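Local coordinates for periplasmic binding protein component of an ABC type zinc uptake transporter (Synechocystis sp., PDB 2OV3) that probably captures zinc in the periplasm and hands it to an ABC-type uptake transporter, as a solute-binding protein of family 9, at residues 49-60 with 73-83. Residues are numbered along the deposited sequence; the frame is centred on the assembly and turned at random.
Sequences LSEAEAYVLIGL and ANANMKLIDSA
The Met77 chain runs alongside Tyr55, its methyl CE packing 3.6 Å from Tyr55 CB, while Met77 SD lies 5.4 Å from the centroid of the Tyr55 ring and 71° off its normal, an oblique Met-aromatic contact. CG anti to the backbone N (chi1 -177°) is set against the Ala54 backbone, and the bend at chi3 (82°) turns CE to Tyr55; the sulfur also touches Ala52 CB and Leu49 CD2. Cutting Met77 back to an alanine is likely to leave a gap between Leu49, Ala52 and Tyr55, and to take the sulfur from beside the ring. Leu49 CD1 rests on Ala73 CB, and farther along this face Leu79 CD2 meets Tyr55 CB while its CB meets Leu57 CD1. Leu70 of helix 67-73 packs on Leu49, Tyr55 and Met77. On the opposite face Ile80 CD1 is wedged between Ala54 CB and Val56 CG2, and Ile116 of helix 106-123 packs on Ile80 and Val56.

Strand 54-57, helix 67-73 and strand 78-81 form a beta-alpha-beta unit, with 78-81 the outermost strand of a four-stranded parallel sheet; the strand axes cross at -21°. Strand 54-57 continues the pairing on its other side to strand 3-7. Between the two strands, Tyr55 N donates to Lys78 O, Ile80 N to Tyr55 O at 2.7 Å, and Leu57 N to Ile80 O.

At the C-terminal end, toward the zinc site, Leu57 O is gripped twice: Ser82 OG donates in the carbonyl plane onto a lone pair of Leu57 O, at 2.7 Å, whereas Ser82 N comes from above that plane. Asp81 OD1 accepts from Ala83 N at 3.1 Å in an Asx turn, and a water donates to Asp81 OD2 and accepts from Leu60 N. Gly59 CA approaches Asp81 OD1 to 3.4 Å, where a CB would clash. At the other end Asn74 ND2 reaches Leu49 O in a weak bond of 3.5 Å.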
loop_
_atom_site.group_PDB
_atom_site.type_symbol
_atom_site.label_atom_id
_atom_site.label_comp_id
_atom_site.label_asym_id
_atom_site.label_seq_id
_atom_site.Cartn_x
_atom_site.Cartn_y
_atom_site.Cartn_z
ATOM N N LEU A 49 -6.318 -20.272 9.811
ATOM C CA LEU A 49 -5.910 -20.494 8.438
ATOM C C LEU A 49 -6.345 -21.837 7.868
ATOM O O LEU A 49 -6.380 -22.010 6.648
ATOM C CB LEU A 49 -4.397 -20.360 8.312
ATOM C CG LEU A 49 -3.879 -18.926 8.342
ATOM C CD1 LEU A 49 -2.358 -18.936 8.371
ATOM C CD2 LEU A 49 -4.388 -18.176 7.111
ATOM N N SER A 50 -6.684 -22.785 8.734
ATOM C CA SER A 50 -7.091 -24.110 8.274
ATOM C C SER A 50 -8.420 -24.086 7.530
ATOM O O SER A 50 -8.771 -25.042 6.846
ATOM C CB SER A 50 -7.162 -25.086 9.457
ATOM O OG SER A 50 -8.267 -24.816 10.301
ATOM N N GLU A 51 -9.145 -22.978 7.658
ATOM C CA GLU A 51 -10.438 -22.812 7.006
ATOM C C GLU A 51 -10.317 -21.985 5.726
ATOM O O GLU A 51 -11.204 -22.018 4.880
ATOM C CB GLU A 51 -11.407 -22.113 7.956
ATOM C CG GLU A 51 -11.546 -22.793 9.299
ATOM C CD GLU A 51 -12.177 -24.162 9.190
ATOM O OE1 GLU A 51 -13.374 -24.235 8.830
ATOM O OE2 GLU A 51 -11.470 -25.171 9.452
ATOM N N ALA A 52 -9.225 -21.239 5.589
ATOM C CA ALA A 52 -9.036 -20.406 4.409
ATOM C C ALA A 52 -8.927 -21.230 3.135
ATOM O O ALA A 52 -8.073 -22.111 3.020
ATOM C CB ALA A 52 -7.796 -19.536 4.569
ATOM N N GLU A 53 -9.801 -20.948 2.177
ATOM C CA GLU A 53 -9.778 -21.666 0.915
ATOM C C GLU A 53 -8.623 -21.165 0.064
ATOM O O GLU A 53 -8.137 -21.865 -0.821
ATOM C CB GLU A 53 -11.094 -21.480 0.178
ATOM C CG GLU A 53 -12.284 -22.099 0.890
ATOM C CD GLU A 53 -13.479 -22.229 -0.028
ATOM O OE1 GLU A 53 -14.605 -22.385 0.479
ATOM O OE2 GLU A 53 -13.281 -22.181 -1.259
ATOM N N ALA A 54 -8.194 -19.939 0.336
ATOM C CA ALA A 54 -7.072 -19.340 -0.372
ATOM C C ALA A 54 -6.531 -18.192 0.463
ATOM O O ALA A 54 -7.129 -17.800 1.461
ATOM C CB ALA A 54 -7.521 -18.823 -1.735
ATOM N N TYR A 55 -5.401 -17.651 0.034
ATOM C CA TYR A 55 -4.772 -16.534 0.713
ATOM C C TYR A 55 -4.223 -15.611 -0.370
ATOM O O TYR A 55 -3.504 -16.050 -1.269
ATOM C CB TYR A 55 -3.633 -17.028 1.597
ATOM C CG TYR A 55 -2.990 -15.959 2.454
ATOM C CD1 TYR A 55 -3.152 -15.966 3.848
ATOM C CD2 TYR A 55 -2.173 -14.968 1.883
ATOM C CE1 TYR A 55 -2.510 -15.021 4.651
ATOM C CE2 TYR A 55 -1.528 -14.017 2.679
ATOM C CZ TYR A 55 -1.701 -14.059 4.062
ATOM O OH TYR A 55 -1.037 -13.157 4.858
ATOM N N VAL A 56 -4.577 -14.333 -0.287
ATOM C CA VAL A 56 -4.112 -13.368 -1.269
ATOM C C VAL A 56 -2.833 -12.656 -0.828
ATOM O O VAL A 56 -2.862 -11.743 0.010
ATOM C CB VAL A 56 -5.170 -12.277 -1.568
ATOM C CG1 VAL A 56 -4.715 -11.437 -2.755
ATOM C CG2 VAL A 56 -6.530 -12.911 -1.849
ATOM N N LEU A 57 -1.712 -13.079 -1.402
ATOM C CA LEU A 57 -0.425 -12.477 -1.104
ATOM C C LEU A 57 -0.318 -11.172 -1.878
ATOM O O LEU A 57 -0.927 -11.010 -2.942
ATOM C CB LEU A 57 0.713 -13.390 -1.557
ATOM C CG LEU A 57 0.773 -14.828 -1.037
ATOM C CD1 LEU A 57 1.692 -15.645 -1.925
ATOM C CD2 LEU A 57 1.255 -14.844 0.408
ATOM N N ILE A 58 0.439 -10.234 -1.319
ATOM C CA ILE A 58 0.697 -8.956 -1.969
ATOM C C ILE A 58 1.802 -9.302 -2.971
ATOM O O ILE A 58 1.855 -8.772 -4.080
ATOM C CB ILE A 58 1.227 -7.890 -0.957
ATOM C CG1 ILE A 58 0.056 -7.166 -0.288
ATOM C CG2 ILE A 58 2.124 -6.870 -1.663
ATOM C CD1 ILE A 58 -0.250 -7.693 1.093
ATOM N N GLY A 59 2.662 -10.232 -2.565
ATOM C CA GLY A 59 3.762 -10.658 -3.405
ATOM C C GLY A 59 4.964 -9.756 -3.211
ATOM O O GLY A 59 4.999 -8.972 -2.262
ATOM N N LEU A 60 5.942 -9.854 -4.113
ATOM C CA LEU A 60 7.151 -9.032 -4.036
ATOM C C LEU A 60 7.838 -9.146 -2.684
ATOM O O LEU A 60 8.393 -8.175 -2.171
ATOM C CB LEU A 60 6.796 -7.580 -4.338
ATOM C CG LEU A 60 6.318 -7.403 -5.774
ATOM C CD1 LEU A 60 5.782 -5.988 -5.992
ATOM C CD2 LEU A 60 7.459 -7.678 -6.718
ATOM N N ALA A 73 0.472 -23.878 7.976
ATOM C CA ALA A 73 -0.856 -23.798 8.560
ATOM C C ALA A 73 -1.852 -24.523 7.654
ATOM O O ALA A 73 -2.782 -25.167 8.138
ATOM C CB ALA A 73 -1.262 -22.343 8.753
ATOM N N ASN A 74 -1.655 -24.418 6.342
ATOM C CA ASN A 74 -2.533 -25.086 5.380
ATOM C C ASN A 74 -1.878 -25.180 4.003
ATOM O O ASN A 74 -1.733 -24.175 3.306
ATOM C CB ASN A 74 -3.860 -24.338 5.247
ATOM C CG ASN A 74 -4.891 -25.121 4.458
ATOM O OD1 ASN A 74 -4.548 -25.908 3.573
ATOM N ND2 ASN A 74 -6.169 -24.898 4.767
ATOM N N ALA A 75 -1.502 -26.397 3.614
ATOM C CA ALA A 75 -0.863 -26.635 2.326
ATOM C C ALA A 75 -1.875 -26.623 1.189
ATOM O O ALA A 75 -1.521 -26.439 0.023
ATOM C CB ALA A 75 -0.136 -27.967 2.345
ATOM N N ASN A 76 -3.139 -26.818 1.533
ATOM C CA ASN A 76 -4.197 -26.840 0.533
ATOM C C ASN A 76 -4.631 -25.428 0.193
ATOM O O ASN A 76 -5.219 -25.177 -0.856
ATOM C CB ASN A 76 -5.381 -27.635 1.061
ATOM C CG ASN A 76 -4.957 -28.955 1.639
ATOM O OD1 ASN A 76 -4.231 -29.716 0.994
ATOM N ND2 ASN A 76 -5.391 -29.238 2.865
ATOM N N MET A 77 -4.324 -24.508 1.093
ATOM C CA MET A 77 -4.673 -23.114 0.901
ATOM C C MET A 77 -4.014 -22.582 -0.371
ATOM O O MET A 77 -2.795 -22.636 -0.504
ATOM C CB MET A 77 -4.200 -22.323 2.113
ATOM C CG MET A 77 -4.554 -20.863 2.102
ATOM S SD MET A 77 -4.076 -20.139 3.661
ATOM C CE MET A 77 -2.334 -19.842 3.362
ATOM N N LYS A 78 -4.813 -22.078 -1.309
ATOM C CA LYS A 78 -4.261 -21.543 -2.552
ATOM C C LYS A 78 -3.640 -20.172 -2.317
ATOM O O LYS A 78 -4.313 -19.254 -1.847
ATOM C CB LYS A 78 -5.345 -21.421 -3.627
ATOM C CG LYS A 78 -4.827 -20.909 -4.973
ATOM C CD LYS A 78 -4.003 -21.978 -5.693
ATOM C CE LYS A 78 -3.384 -21.468 -6.999
ATOM N NZ LYS A 78 -2.292 -20.474 -6.770
ATOM N N LEU A 79 -2.358 -20.033 -2.639
ATOM C CA LEU A 79 -1.683 -18.755 -2.467
ATOM C C LEU A 79 -1.847 -17.946 -3.744
ATOM O O LEU A 79 -1.470 -18.380 -4.828
ATOM C CB LEU A 79 -0.196 -18.957 -2.159
ATOM C CG LEU A 79 0.118 -19.799 -0.917
ATOM C CD1 LEU A 79 1.621 -19.882 -0.719
ATOM C CD2 LEU A 79 -0.562 -19.187 0.304
ATOM N N ILE A 80 -2.429 -16.766 -3.611
ATOM C CA ILE A 80 -2.640 -15.922 -4.764
ATOM C C ILE A 80 -1.629 -14.774 -4.757
ATOM O O ILE A 80 -1.720 -13.849 -3.948
ATOM C CB ILE A 80 -4.084 -15.357 -4.770
ATOM C CG1 ILE A 80 -5.078 -16.481 -4.453
ATOM C CG2 ILE A 80 -4.412 -14.767 -6.122
ATOM C CD1 ILE A 80 -6.521 -16.031 -4.307
ATOM N N ASP A 81 -0.648 -14.860 -5.645
ATOM C CA ASP A 81 0.353 -13.820 -5.765
ATOM C C ASP A 81 -0.315 -12.756 -6.604
ATOM O O ASP A 81 -0.334 -12.839 -7.836
ATOM C CB ASP A 81 1.588 -14.350 -6.489
ATOM C CG ASP A 81 2.689 -13.309 -6.624
ATOM O OD1 ASP A 81 2.512 -12.168 -6.150
ATOM O OD2 ASP A 81 3.744 -13.645 -7.205
ATOM N N SER A 82 -0.888 -11.761 -5.939
ATOM C CA SER A 82 -1.577 -10.704 -6.658
ATOM C C SER A 82 -0.637 -9.759 -7.403
ATOM O O SER A 82 -1.096 -8.931 -8.184
ATOM C CB SER A 82 -2.470 -9.908 -5.701
ATOM O OG SER A 82 -1.694 -9.185 -4.773
ATOM N N ALA A 83 0.669 -9.885 -7.179
ATOM C CA ALA A 83 1.632 -9.010 -7.849
ATOM C C ALA A 83 2.209 -9.594 -9.138
ATOM O O ALA A 83 2.950 -8.915 -9.844
ATOM C CB ALA A 83 2.775 -8.670 -6.898
HETATM O O HOH W 1 5.729 -11.596 -6.572
#